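Local coordinates for cobalamin-binding protein (PDB 4JGI) that binds methylcobalamin, with an axial ligand to the cobalt, and probably serves as the corrinoid-carrying component of an O-demethylase system, at residues Ser12-Gly17 against Gly56-Gly61; Asn20-Lys25 against Gln36-Ala41; Val127-Ile132 against Met157-Asp162; Val180-Asn185 against Asp193-Asn198. All coordinates share one frame; numbering follows the deposited sequence.

Contact 1: Ser12-Gly17 against Gly56-Gly61; sequences SDLDEG and GEYFIG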
loop_
_atom_site.group_PDB
_atom_site.type_symbol
_atom_site.label_atom_id
_atom_site.label_comp_id
_atom_site.label_asym_id
_atom_site.label_seq_id
_atom_site.Cartn_x
_atom_site.Cartn_y
_atom_site.Cartn_z
ATOM N N SER A 12 15.543 -3.321 -3.118
ATOM C CA SER A 12 15.925 -2.615 -1.917
ATOM C C SER A 12 16.884 -1.466 -2.192
ATOM O O SER A 12 16.715 -0.374 -1.576
ATOM C CB SER A 12 16.563 -3.595 -0.925
ATOM O OG SER A 12 16.956 -2.922 0.246
ATOM N N ASP A 13 17.867 -1.706 -3.095
ATOM C CA ASP A 13 18.856 -0.724 -3.440
ATOM C C ASP A 13 18.326 0.329 -4.447
ATOM O O ASP A 13 19.070 1.281 -4.815
ATOM C CB ASP A 13 20.062 -1.440 -4.135
ATOM C CG ASP A 13 20.880 -2.262 -3.168
ATOM O OD1 ASP A 13 20.786 -2.097 -1.952
ATOM O OD2 ASP A 13 21.676 -3.107 -3.649
ATOM N N LEU A 14 17.118 0.121 -4.962
ATOM C CA LEU A 14 16.520 1.017 -5.981
ATOM C C LEU A 14 17.428 1.081 -7.226
ATOM O O LEU A 14 17.568 2.201 -7.819
ATOM C CB LEU A 14 16.235 2.394 -5.424
ATOM C CG LEU A 14 15.243 2.403 -4.267
ATOM C CD1 LEU A 14 15.036 3.799 -3.663
ATOM C CD2 LEU A 14 13.961 1.774 -4.707
ATOM N N ASP A 15 17.992 -0.103 -7.593
ATOM C CA ASP A 15 19.060 -0.239 -8.638
ATOM C C ASP A 15 18.334 -0.595 -9.940
ATOM O O ASP A 15 18.112 -1.787 -10.246
ATOM C CB ASP A 15 20.138 -1.245 -8.291
ATOM C CG ASP A 15 21.241 -1.372 -9.367
ATOM O OD1 ASP A 15 21.127 -0.849 -10.502
ATOM O OD2 ASP A 15 22.225 -2.079 -9.073
ATOM N N GLU A 16 18.001 0.442 -10.726
ATOM C CA GLU A 16 17.252 0.227 -11.914
ATOM C C GLU A 16 17.981 -0.609 -12.950
ATOM O O GLU A 16 17.330 -1.325 -13.741
ATOM C CB GLU A 16 16.781 1.556 -12.507
ATOM C CG GLU A 16 15.613 2.059 -11.779
ATOM C CD GLU A 16 14.932 3.102 -12.601
ATOM O OE1 GLU A 16 15.421 4.291 -12.564
ATOM O OE2 GLU A 16 13.968 2.672 -13.322
ATOM N N GLY A 17 19.309 -0.529 -12.965
ATOM C CA GLY A 17 20.084 -1.377 -13.900
ATOM C C GLY A 17 19.832 -2.833 -13.584
ATOM O O GLY A 17 19.498 -3.627 -14.463
ATOM N N GLY A 56 16.458 5.707 8.781
ATOM C CA GLY A 56 16.917 7.026 8.448
ATOM C C GLY A 56 17.890 7.087 7.248
ATOM O O GLY A 56 18.318 8.146 6.909
ATOM N N GLU A 57 18.191 5.959 6.602
ATOM C CA GLU A 57 19.056 5.919 5.426
ATOM C C GLU A 57 18.366 6.511 4.196
ATOM O O GLU A 57 18.948 7.308 3.441
ATOM C CB GLU A 57 19.494 4.487 5.143
ATOM C CG GLU A 57 20.461 4.325 4.035
ATOM C CD GLU A 57 20.686 2.883 3.534
ATOM O OE1 GLU A 57 20.158 1.868 4.107
ATOM O OE2 GLU A 57 21.367 2.813 2.456
ATOM N N TYR A 58 17.109 6.123 4.038
ATOM C CA TYR A 58 16.340 6.602 2.929
ATOM C C TYR A 58 15.385 7.736 3.388
ATOM O O TYR A 58 15.111 7.892 4.568
ATOM C CB TYR A 58 15.516 5.469 2.351
ATOM C CG TYR A 58 16.216 4.491 1.445
ATOM C CD1 TYR A 58 17.531 4.682 1.026
ATOM C CD2 TYR A 58 15.567 3.384 1.002
ATOM C CE1 TYR A 58 18.160 3.763 0.188
ATOM C CE2 TYR A 58 16.158 2.464 0.158
ATOM C CZ TYR A 58 17.462 2.630 -0.233
ATOM O OH TYR A 58 18.054 1.742 -1.159
ATOM N N PHE A 59 14.951 8.513 2.399
ATOM C CA PHE A 59 14.119 9.742 2.588
ATOM C C PHE A 59 12.797 9.573 1.859
ATOM O O PHE A 59 12.565 8.550 1.177
ATOM C CB PHE A 59 14.880 10.967 2.056
ATOM C CG PHE A 59 16.228 11.085 2.677
ATOM C CD1 PHE A 59 16.313 11.266 4.039
ATOM C CD2 PHE A 59 17.358 10.799 1.936
ATOM C CE1 PHE A 59 17.531 11.313 4.661
ATOM C CE2 PHE A 59 18.599 10.888 2.536
ATOM C CZ PHE A 59 18.655 11.098 3.911
ATOM N N ILE A 60 11.915 10.562 1.998
ATOM C CA ILE A 60 10.624 10.527 1.288
ATOM C C ILE A 60 10.820 10.290 -0.210
ATOM O O ILE A 60 10.077 9.533 -0.832
ATOM C CB ILE A 60 9.855 11.864 1.530
ATOM C CG1 ILE A 60 9.481 11.868 3.007
ATOM C CG2 ILE A 60 8.613 12.055 0.651
ATOM C CD1 ILE A 60 8.689 10.677 3.501
ATOM N N GLY A 61 11.779 10.979 -0.821
ATOM C CA GLY A 61 12.005 10.782 -2.241
ATOM C C GLY A 61 12.210 9.315 -2.606
ATOM O O GLY A 61 11.695 8.828 -3.651
HETATM O O HOH W 1 20.023 3.013 -2.756
#
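Tyr-58 meets Ser-12, Asp-13 and Leu-14 at a helix C-cap: the Schellman turn that ends helix 4-12 in the N-terminal helical region. The evidence for the turn is the positive phi of Leu-14 (59°) with two bonds back into the last helical turn. Tyr-58 OH donates to Ser-12 O at 2.5 Å. The acceptor lies at the ring edge, in the ring plane, and the donor sits in the carbonyl plane on a lone pair, with a C=O...donor angle of 137°. A water then donates both to Tyr-58 OH (2.8 Å) and to Asp-13 O (2.9 Å), so the phenol oxygen gives one bond and receives another, linking two successive carbonyls of the turn. The aromatic ring is brought here by chi1 of -79°, with CG beside the backbone N and anti to the carbonyl carbon. Apolar support is modest: Leu-14 CD1 approaches Tyr-58 CE2 obliquely at 4.2 Å, while the same leucine also packs on Ala-66 and Ile-69 of helix 60-77. Beside the ring, Arg-52 pairs with both Asp-13 OD1 and Glu-57 OE1 and also bonds Ser-12 OG, placing a positive group between two carboxylates. On the other segment, Gly-56 makes a second Schellman turn, at the end of helix 32-54, and Ile-60 touches the cobalamin. The arrangement is a Schellman-ended helix whose last carbonyls are met by a tyrosine hydroxyl reaching over from the loop between helices 32-54 and 60-77, within the helical domain that precedes the Rossmann-like domain in this family of cobalamin-binding proteins.

Contact 2: Asn20-Lys25 against Gln36-Ala41; sequences NEVVDK and QELIKA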
loop_
_atom_site.group_PDB
_atom_site.type_symbol
_atom_site.label_atom_id
_atom_site.label_comp_id
_atom_site.label_asym_id
_atom_site.label_seq_id
_atom_site.Cartn_x
_atom_site.Cartn_y
_atom_site.Cartn_z
ATOM N N ASN A 20 16.182 -4.109 -14.108
ATOM C CA ASN A 20 15.809 -4.314 -15.518
ATOM C C ASN A 20 16.605 -5.399 -16.171
ATOM O O ASN A 20 16.023 -6.047 -17.039
ATOM C CB ASN A 20 15.814 -3.024 -16.320
ATOM C CG ASN A 20 14.616 -2.179 -15.975
ATOM O OD1 ASN A 20 13.538 -2.447 -16.486
ATOM N ND2 ASN A 20 14.781 -1.200 -15.068
ATOM N N GLU A 21 17.812 -5.667 -15.713
ATOM C CA GLU A 21 18.598 -6.826 -16.237
ATOM C C GLU A 21 17.866 -8.143 -15.962
ATOM O O GLU A 21 17.683 -8.957 -16.878
ATOM C CB GLU A 21 19.976 -6.863 -15.602
ATOM C CG GLU A 21 21.043 -7.536 -16.400
ATOM C CD GLU A 21 22.422 -7.290 -15.820
ATOM O OE1 GLU A 21 22.636 -6.252 -15.117
ATOM O OE2 GLU A 21 23.296 -8.145 -16.069
ATOM N N VAL A 22 17.319 -8.283 -14.754
ATOM C CA VAL A 22 16.641 -9.506 -14.421
ATOM C C VAL A 22 15.268 -9.582 -15.027
ATOM O O VAL A 22 14.822 -10.652 -15.480
ATOM C CB VAL A 22 16.665 -9.834 -12.893
ATOM C CG1 VAL A 22 15.864 -8.882 -11.995
ATOM C CG2 VAL A 22 16.189 -11.242 -12.620
ATOM N N VAL A 23 14.577 -8.448 -15.123
ATOM C CA VAL A 23 13.265 -8.443 -15.762
ATOM C C VAL A 23 13.416 -8.882 -17.224
ATOM O O VAL A 23 12.654 -9.685 -17.681
ATOM C CB VAL A 23 12.571 -7.073 -15.670
ATOM C CG1 VAL A 23 11.386 -7.009 -16.604
ATOM C CG2 VAL A 23 12.154 -6.835 -14.231
ATOM N N ASP A 24 14.454 -8.398 -17.877
ATOM C CA ASP A 24 14.712 -8.830 -19.255
ATOM C C ASP A 24 14.982 -10.327 -19.394
ATOM O O ASP A 24 14.472 -10.933 -20.318
ATOM C CB ASP A 24 15.876 -8.083 -19.846
ATOM C CG ASP A 24 15.594 -6.608 -20.041
ATOM O OD1 ASP A 24 14.417 -6.143 -19.959
ATOM O OD2 ASP A 24 16.597 -5.892 -20.255
ATOM N N LYS A 25 15.781 -10.884 -18.508
ATOM C CA LYS A 25 16.048 -12.326 -18.501
ATOM C C LYS A 25 14.774 -13.169 -18.307
ATOM O O LYS A 25 14.546 -14.197 -19.000
ATOM C CB LYS A 25 17.073 -12.654 -17.432
ATOM C CG LYS A 25 18.497 -12.308 -17.872
ATOM C CD LYS A 25 19.498 -12.518 -16.742
ATOM C CE LYS A 25 20.815 -11.776 -16.966
ATOM N NZ LYS A 25 21.385 -11.322 -15.672
ATOM N N GLN A 36 6.100 -14.648 -11.838
ATOM C CA GLN A 36 5.471 -14.543 -10.514
ATOM C C GLN A 36 6.504 -14.643 -9.375
ATOM O O GLN A 36 6.370 -13.924 -8.405
ATOM C CB GLN A 36 4.257 -15.526 -10.224
ATOM C CG GLN A 36 4.168 -16.850 -10.934
ATOM C CD GLN A 36 2.749 -17.437 -10.957
ATOM O OE1 GLN A 36 1.881 -16.968 -11.710
ATOM N NE2 GLN A 36 2.515 -18.489 -10.155
ATOM N N GLU A 37 7.519 -15.507 -9.463
ATOM C CA GLU A 37 8.528 -15.572 -8.429
ATOM C C GLU A 37 9.340 -14.243 -8.290
ATOM O O GLU A 37 9.659 -13.808 -7.195
ATOM C CB GLU A 37 9.499 -16.759 -8.619
ATOM C CG GLU A 37 8.857 -18.130 -8.356
ATOM C CD GLU A 37 9.711 -19.340 -8.694
ATOM O OE1 GLU A 37 10.816 -19.168 -9.273
ATOM O OE2 GLU A 37 9.258 -20.484 -8.385
ATOM N N LEU A 38 9.637 -13.639 -9.445
ATOM C CA LEU A 38 10.362 -12.407 -9.496
ATOM C C LEU A 38 9.537 -11.279 -8.865
ATOM O O LEU A 38 10.050 -10.486 -8.075
ATOM C CB LEU A 38 10.785 -12.050 -10.915
ATOM C CG LEU A 38 11.656 -10.803 -10.980
ATOM C CD1 LEU A 38 12.926 -10.907 -10.178
ATOM C CD2 LEU A 38 11.953 -10.451 -12.445
ATOM N N ILE A 39 8.269 -11.259 -9.178
ATOM C CA ILE A 39 7.348 -10.292 -8.540
ATOM C C ILE A 39 7.369 -10.405 -7.043
ATOM O O ILE A 39 7.526 -9.381 -6.318
ATOM C CB ILE A 39 5.952 -10.473 -9.082
ATOM C CG1 ILE A 39 5.922 -9.995 -10.542
ATOM C CG2 ILE A 39 4.903 -9.706 -8.252
ATOM C CD1 ILE A 39 4.709 -10.482 -11.294
ATOM N N LYS A 40 7.293 -11.637 -6.523
ATOM C CA LYS A 40 7.365 -11.828 -5.080
ATOM C C LYS A 40 8.688 -11.339 -4.480
ATOM O O LYS A 40 8.740 -10.698 -3.424
ATOM C CB LYS A 40 7.146 -13.309 -4.712
ATOM C CG LYS A 40 7.079 -13.623 -3.230
ATOM C CD LYS A 40 5.675 -13.854 -2.597
ATOM C CE LYS A 40 5.788 -14.129 -1.070
ATOM N NZ LYS A 40 4.646 -14.770 -0.281
ATOM N N ALA A 41 9.785 -11.584 -5.190
ATOM C CA ALA A 41 11.049 -11.094 -4.734
ATOM C C ALA A 41 11.121 -9.555 -4.692
ATOM O O ALA A 41 11.677 -8.969 -3.767
ATOM C CB ALA A 41 12.172 -11.640 -5.603
#
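Leu-38 packs between Val-22 and Val-23 in a purely apolar helix-helix contact, joining consecutive helices 16-29 and 32-54 of the N-terminal helical domain. No hydrogen bond crosses between the segments; they run in broadly opposing senses, and their backbones come nearest at Val-23 CA and Leu-38 CA, 8.0 Å apart. Leu-38 divides its two methyls between the two valines. Its CD1 reaches Val-22 tip to tip, lying 4.0 Å from Val-22 CG1 and 4.1 Å from Val-22 CG2, so both branches of that valine share one methyl. CD2 goes instead to Val-23, 4.0 Å from Val-23 CG2 and 4.1 Å from Val-23 CA, and there the two side chains cross at about a right angle. Leu-38 reaches across because its CG is anti to the backbone N (chi1 -175°), with chi2 of 59° spreading the terminal methyls. None of these approaches is tight, which indicates ordinary van der Waals packing without strain. The interface between the segments is small, 112 Å² with both sides summed, and much of it belongs to Leu-38. Other helices extend the packing: Ser-7 of helix 4-12 lies against Val-22 and Leu-38, Phe-42, one turn farther along helix 32-54, touches both valines, and Lys-76 of helix 60-77 reaches Val-23, so all four helices of the domain converge on this patch.

Contact 3: Val127-Ile132 against Met157-Asp162; sequences VPVKII and MRETVD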
loop_
_atom_site.group_PDB
_atom_site.type_symbol
_atom_site.label_atom_id
_atom_site.label_comp_id
_atom_site.label_asym_id
_atom_site.label_seq_id
_atom_site.Cartn_x
_atom_site.Cartn_y
_atom_site.Cartn_z
ATOM N N VAL A 127 -12.630 13.661 2.730
ATOM C CA VAL A 127 -13.715 12.800 2.268
ATOM C C VAL A 127 -14.699 12.522 3.420
ATOM O O VAL A 127 -14.314 12.019 4.458
ATOM C CB VAL A 127 -13.265 11.449 1.746
ATOM C CG1 VAL A 127 -14.395 10.620 1.252
ATOM C CG2 VAL A 127 -12.238 11.643 0.645
ATOM N N PRO A 128 -15.967 12.888 3.246
ATOM C CA PRO A 128 -16.932 12.630 4.342
ATOM C C PRO A 128 -17.124 11.147 4.684
ATOM O O PRO A 128 -16.989 10.299 3.802
ATOM C CB PRO A 128 -18.253 13.150 3.764
ATOM C CG PRO A 128 -17.819 14.165 2.708
ATOM C CD PRO A 128 -16.584 13.579 2.111
ATOM N N VAL A 129 -17.328 10.895 5.960
ATOM C CA VAL A 129 -17.641 9.565 6.454
ATOM C C VAL A 129 -18.636 8.847 5.599
ATOM O O VAL A 129 -18.465 7.675 5.170
ATOM C CB VAL A 129 -18.091 9.620 7.899
ATOM C CG1 VAL A 129 -18.581 8.275 8.314
ATOM C CG2 VAL A 129 -16.960 10.112 8.811
ATOM N N LYS A 130 -19.750 9.527 5.361
ATOM C CA LYS A 130 -20.859 8.854 4.632
ATOM C C LYS A 130 -20.459 8.386 3.224
ATOM O O LYS A 130 -20.869 7.414 2.675
ATOM C CB LYS A 130 -22.072 9.738 4.509
ATOM C CG LYS A 130 -22.829 9.958 5.764
ATOM C CD LYS A 130 -23.952 10.980 5.582
ATOM C CE LYS A 130 -24.616 11.233 6.915
ATOM N NZ LYS A 130 -25.358 12.512 6.872
ATOM N N ILE A 131 -19.597 9.175 2.595
ATOM C CA ILE A 131 -19.069 8.813 1.241
ATOM C C ILE A 131 -18.125 7.609 1.266
ATOM O O ILE A 131 -18.161 6.749 0.401
ATOM C CB ILE A 131 -18.390 10.044 0.613
ATOM C CG1 ILE A 131 -19.443 11.186 0.495
ATOM C CG2 ILE A 131 -17.683 9.685 -0.688
ATOM C CD1 ILE A 131 -19.845 11.610 -0.794
ATOM N N ILE A 132 -17.232 7.569 2.257
ATOM C CA ILE A 132 -16.440 6.367 2.481
ATOM C C ILE A 132 -17.320 5.116 2.717
ATOM O O ILE A 132 -17.102 4.118 2.039
ATOM C CB ILE A 132 -15.458 6.515 3.630
ATOM C CG1 ILE A 132 -14.508 7.780 3.441
ATOM C CG2 ILE A 132 -14.669 5.220 3.893
ATOM C CD1 ILE A 132 -13.600 8.069 4.588
ATOM N N MET A 157 -11.575 9.565 11.472
ATOM C CA MET A 157 -11.185 8.147 11.353
ATOM C C MET A 157 -12.030 7.279 12.299
ATOM O O MET A 157 -12.541 6.222 11.891
ATOM C CB MET A 157 -9.726 7.865 11.596
ATOM C CG MET A 157 -8.741 8.461 10.642
ATOM S SD MET A 157 -7.057 8.104 11.165
ATOM C CE MET A 157 -6.060 8.826 9.858
ATOM N N ARG A 158 -12.127 7.715 13.549
ATOM C CA ARG A 158 -12.928 6.987 14.541
ATOM C C ARG A 158 -14.380 6.967 14.130
ATOM O O ARG A 158 -15.016 5.886 14.206
ATOM C CB ARG A 158 -12.766 7.657 15.892
ATOM C CG ARG A 158 -13.572 6.928 16.978
ATOM C CD ARG A 158 -13.383 7.482 18.381
ATOM N NE ARG A 158 -13.383 8.919 18.390
ATOM C CZ ARG A 158 -14.422 9.707 18.140
ATOM N NH1 ARG A 158 -15.650 9.206 17.922
ATOM N NH2 ARG A 158 -14.226 11.027 18.139
ATOM N N GLU A 159 -14.903 8.087 13.675
ATOM C CA GLU A 159 -16.246 8.094 13.174
ATOM C C GLU A 159 -16.538 7.178 11.991
ATOM O O GLU A 159 -17.617 6.551 11.864
ATOM C CB GLU A 159 -16.649 9.509 12.800
ATOM C CG GLU A 159 -16.660 10.429 14.016
ATOM C CD GLU A 159 -16.706 11.906 13.639
ATOM O OE1 GLU A 159 -16.606 12.233 12.414
ATOM O OE2 GLU A 159 -16.866 12.743 14.568
ATOM N N THR A 160 -15.551 7.059 11.085
ATOM C CA THR A 160 -15.674 6.157 9.934
ATOM C C THR A 160 -15.743 4.676 10.404
ATOM O O THR A 160 -16.617 3.910 9.953
ATOM C CB THR A 160 -14.480 6.309 9.001
ATOM O OG1 THR A 160 -14.414 7.661 8.552
ATOM C CG2 THR A 160 -14.580 5.413 7.807
ATOM N N VAL A 161 -14.891 4.306 11.328
ATOM C CA VAL A 161 -14.918 2.919 11.883
ATOM C C VAL A 161 -16.238 2.656 12.588
ATOM O O VAL A 161 -16.832 1.609 12.363
ATOM C CB VAL A 161 -13.734 2.677 12.817
ATOM C CG1 VAL A 161 -13.866 1.337 13.539
ATOM C CG2 VAL A 161 -12.463 2.732 11.976
ATOM N N ASP A 162 -16.689 3.640 13.325
ATOM C CA ASP A 162 -17.950 3.494 14.095
ATOM C C ASP A 162 -19.121 3.323 13.102
ATOM O O ASP A 162 -20.068 2.512 13.297
ATOM C CB ASP A 162 -18.207 4.659 14.969
ATOM C CG ASP A 162 -17.297 4.668 16.189
ATOM O OD1 ASP A 162 -16.646 3.625 16.444
ATOM O OD2 ASP A 162 -17.277 5.711 16.951
HETATM O O HOH W 2 -14.096 10.747 6.959
#
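From its CB, Val-129 forks toward helix 151-166, and each methyl finds a different part of the turn formed by Glu-159 and Thr-160. CG1 lies against backbone, 3.9 Å from Thr-160 CA and 4.1 Å from Glu-159 O. CG2 meets side chains: it is 3.5 Å from Thr-160 OG1 and 4.0 Å from Glu-159 CB. Val-129 and Thr-160 slide past each other in opposite directions where the backbones are nearest, Val-129 CA to Thr-160 CA 5.3 Å, whereas Val-129 and Glu-159 cross at about a right angle. The two helices run over the same face of the parallel sheet of the Rossmann-like cobalamin-binding domain: helix 129-139 leads into strand 143-147, and helix 151-166 follows it. Leu-146 of that strand touches both Ile-132 and Thr-160, while Ala-95 of strand 91-96 supports Ile-132 as well. One turn after Val-129, Ile-132 crosses Thr-160 nearly perpendicularly, its CG2 lying 3.9 Å from Thr-160 CG2. The threonine methyl thus meets Ile-132 CG2, while OG1 lies nearest Val-129 CG2, with Ile-132 CD1 a little farther off. With chi1 of -59° OG1 stands beside the backbone N, a rotation that suits its hydrogen bond back to Ser-156 O within the same helix. A water that donates firmly to Val-127 O, at 2.8 Å, also reaches Thr-160 OG1, but that second bond is weak, at 3.5 Å.

Contact 4: Val180-Asn185 against Asp193-Asn198; sequences VPVNEN and DDFSTN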
loop_
_atom_site.group_PDB
_atom_site.type_symbol
_atom_site.label_atom_id
_atom_site.label_comp_id
_atom_site.label_asym_id
_atom_site.label_seq_id
_atom_site.Cartn_x
_atom_site.Cartn_y
_atom_site.Cartn_z
ATOM N N VAL A 180 0.891 11.589 9.373
ATOM C CA VAL A 180 1.960 12.100 10.229
ATOM C C VAL A 180 1.998 11.644 11.699
ATOM O O VAL A 180 2.991 11.155 12.151
ATOM C CB VAL A 180 2.074 13.624 10.109
ATOM C CG1 VAL A 180 2.998 14.151 11.187
ATOM C CG2 VAL A 180 2.592 14.008 8.709
ATOM N N PRO A 181 0.844 11.638 12.404
ATOM C CA PRO A 181 0.845 11.401 13.854
ATOM C C PRO A 181 0.410 10.003 14.273
ATOM O O PRO A 181 0.238 9.757 15.475
ATOM C CB PRO A 181 -0.181 12.408 14.321
ATOM C CG PRO A 181 -1.197 12.369 13.233
ATOM C CD PRO A 181 -0.451 12.151 11.966
ATOM N N VAL A 182 0.232 9.074 13.328
ATOM C CA VAL A 182 -0.412 7.821 13.707
ATOM C C VAL A 182 0.597 6.945 14.480
ATOM O O VAL A 182 1.799 6.938 14.230
ATOM C CB VAL A 182 -1.025 7.028 12.512
ATOM C CG1 VAL A 182 -2.120 7.907 11.863
ATOM C CG2 VAL A 182 0.086 6.517 11.597
ATOM N N ASN A 183 0.094 6.194 15.423
ATOM C CA ASN A 183 0.881 5.262 16.231
ATOM C C ASN A 183 -0.108 4.368 16.898
ATOM O O ASN A 183 -1.338 4.465 16.585
ATOM C CB ASN A 183 1.690 6.032 17.252
ATOM C CG ASN A 183 0.831 6.920 18.191
ATOM O OD1 ASN A 183 -0.323 6.625 18.511
ATOM N ND2 ASN A 183 1.425 8.033 18.633
ATOM N N GLU A 184 0.392 3.461 17.748
ATOM C CA GLU A 184 -0.516 2.446 18.371
ATOM C C GLU A 184 -1.619 3.090 19.198
ATOM O O GLU A 184 -2.750 2.596 19.231
ATOM C CB GLU A 184 0.257 1.457 19.229
ATOM C CG GLU A 184 -0.610 0.383 19.931
ATOM C CD GLU A 184 -1.350 -0.550 18.963
ATOM O OE1 GLU A 184 -0.883 -0.772 17.822
ATOM O OE2 GLU A 184 -2.411 -1.097 19.338
ATOM N N ASN A 185 -1.317 4.195 19.887
ATOM C CA ASN A 185 -2.340 4.884 20.666
ATOM C C ASN A 185 -3.512 5.415 19.807
ATOM O O ASN A 185 -4.689 5.278 20.133
ATOM C CB ASN A 185 -1.724 6.016 21.484
ATOM C CG ASN A 185 -2.783 6.814 22.230
ATOM O OD1 ASN A 185 -3.360 6.335 23.219
ATOM N ND2 ASN A 185 -3.056 8.017 21.762
ATOM N N ASP A 193 -7.396 -1.860 12.653
ATOM C CA ASP A 193 -6.673 -3.092 12.793
ATOM C C ASP A 193 -5.163 -2.897 12.864
ATOM O O ASP A 193 -4.490 -3.626 13.585
ATOM C CB ASP A 193 -7.034 -4.066 11.659
ATOM C CG ASP A 193 -8.479 -4.467 11.735
ATOM O OD1 ASP A 193 -8.805 -5.191 12.682
ATOM O OD2 ASP A 193 -9.269 -4.077 10.892
ATOM N N ASP A 194 -4.643 -1.890 12.140
ATOM C CA ASP A 194 -3.216 -1.611 12.235
ATOM C C ASP A 194 -2.974 -0.186 11.734
ATOM O O ASP A 194 -3.881 0.481 11.223
ATOM C CB ASP A 194 -2.385 -2.582 11.427
ATOM C CG ASP A 194 -0.987 -2.922 12.128
ATOM O OD1 ASP A 194 -0.462 -2.130 12.987
ATOM O OD2 ASP A 194 -0.469 -3.991 11.748
ATOM N N PHE A 195 -1.746 0.293 11.940
ATOM C CA PHE A 195 -1.299 1.583 11.506
ATOM C C PHE A 195 0.073 1.382 10.824
ATOM O O PHE A 195 0.728 0.413 11.045
ATOM C CB PHE A 195 -1.122 2.568 12.633
ATOM C CG PHE A 195 0.009 2.189 13.530
ATOM C CD1 PHE A 195 -0.209 1.248 14.507
ATOM C CD2 PHE A 195 1.284 2.752 13.378
ATOM C CE1 PHE A 195 0.793 0.826 15.354
ATOM C CE2 PHE A 195 2.303 2.295 14.205
ATOM C CZ PHE A 195 2.030 1.350 15.209
ATOM N N SER A 196 0.387 2.230 9.873
ATOM C CA SER A 196 1.680 2.072 9.140
ATOM C C SER A 196 2.765 2.942 9.696
ATOM O O SER A 196 2.504 4.106 9.949
ATOM C CB SER A 196 1.516 2.338 7.617
ATOM O OG SER A 196 0.626 3.385 7.441
ATOM N N THR A 197 4.016 2.486 9.634
ATOM C CA THR A 197 5.148 3.435 9.929
ATOM C C THR A 197 5.540 4.317 8.692
ATOM O O THR A 197 5.981 5.468 8.755
ATOM C CB THR A 197 6.375 2.660 10.426
ATOM O OG1 THR A 197 6.771 1.699 9.439
ATOM C CG2 THR A 197 6.026 1.936 11.765
ATOM N N ASN A 198 5.307 3.745 7.551
ATOM C CA ASN A 198 5.638 4.318 6.328
ATOM C C ASN A 198 4.867 3.520 5.297
ATOM O O ASN A 198 4.328 2.446 5.602
ATOM C CB ASN A 198 7.113 4.393 6.016
ATOM C CG ASN A 198 7.729 3.051 5.841
ATOM O OD1 ASN A 198 7.400 2.351 4.902
ATOM N ND2 ASN A 198 8.650 2.662 6.767
#
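Phe-195 turns its ring onto the backbone of Asn-183 and Glu-184 through a chi1 of 68°, which sets CG between the backbone N and the carbonyl carbon; Glu-184 answers with a chain bent at chi2 (63°) that brings its carboxylate back to the ring. One ring face carries the peptide joining the two residues: Asn-183 C stands 3.8 Å above the plane over the centre, and Glu-184 N 3.6 Å above it, offset toward the rim. Glu-184 OE1 comes to 3.4 Å from Phe-195 CE1, while OE2 bonds Gln-188. This packing lies inside a beta-alpha-beta unit, where strand 174-178 passes through helix 184-190 to the edge strand 194-195; Ile-177 of the first strand touches Phe-195 and Val-182. Asn-183 is the N-cap of the connecting helix, its OD1 bonded to Val-186 N. Just before the N-cap, Val-182 CG2 rests 3.8 Å from Ser-196 O and 4.3 Å from Phe-195 CB. Within its own strand, Phe-195 N donates to Asp-194 OD1 at 2.9 Å with an N-H...acceptor angle of 150°. Val-180, Ser-196 and Asn-198 touch the bound methylcobalamin.

How the contacts relate
From the N terminus, contact 1 opens at residues 12-17 and closes a long, almost wholly helical loop at 56-61. Contact 2, between 20-25 and 36-41, is nested inside that loop and shares helix 16-29 with it; their centres are 18 Å apart. The chain then enters the Rossmann-like domain, where contacts 3 and 4 follow in series without crossing. Contact 3 ties two successive helices on one sheet face, and contact 4 closes the final beta-alpha-beta unit beside the cobalamin. Contacts 1 and 3 lie on opposite sides of the chain's centre, whereas the nearest atoms of contacts 1 and 4 are about 7 Å apart, and both include residues touching the cofactor.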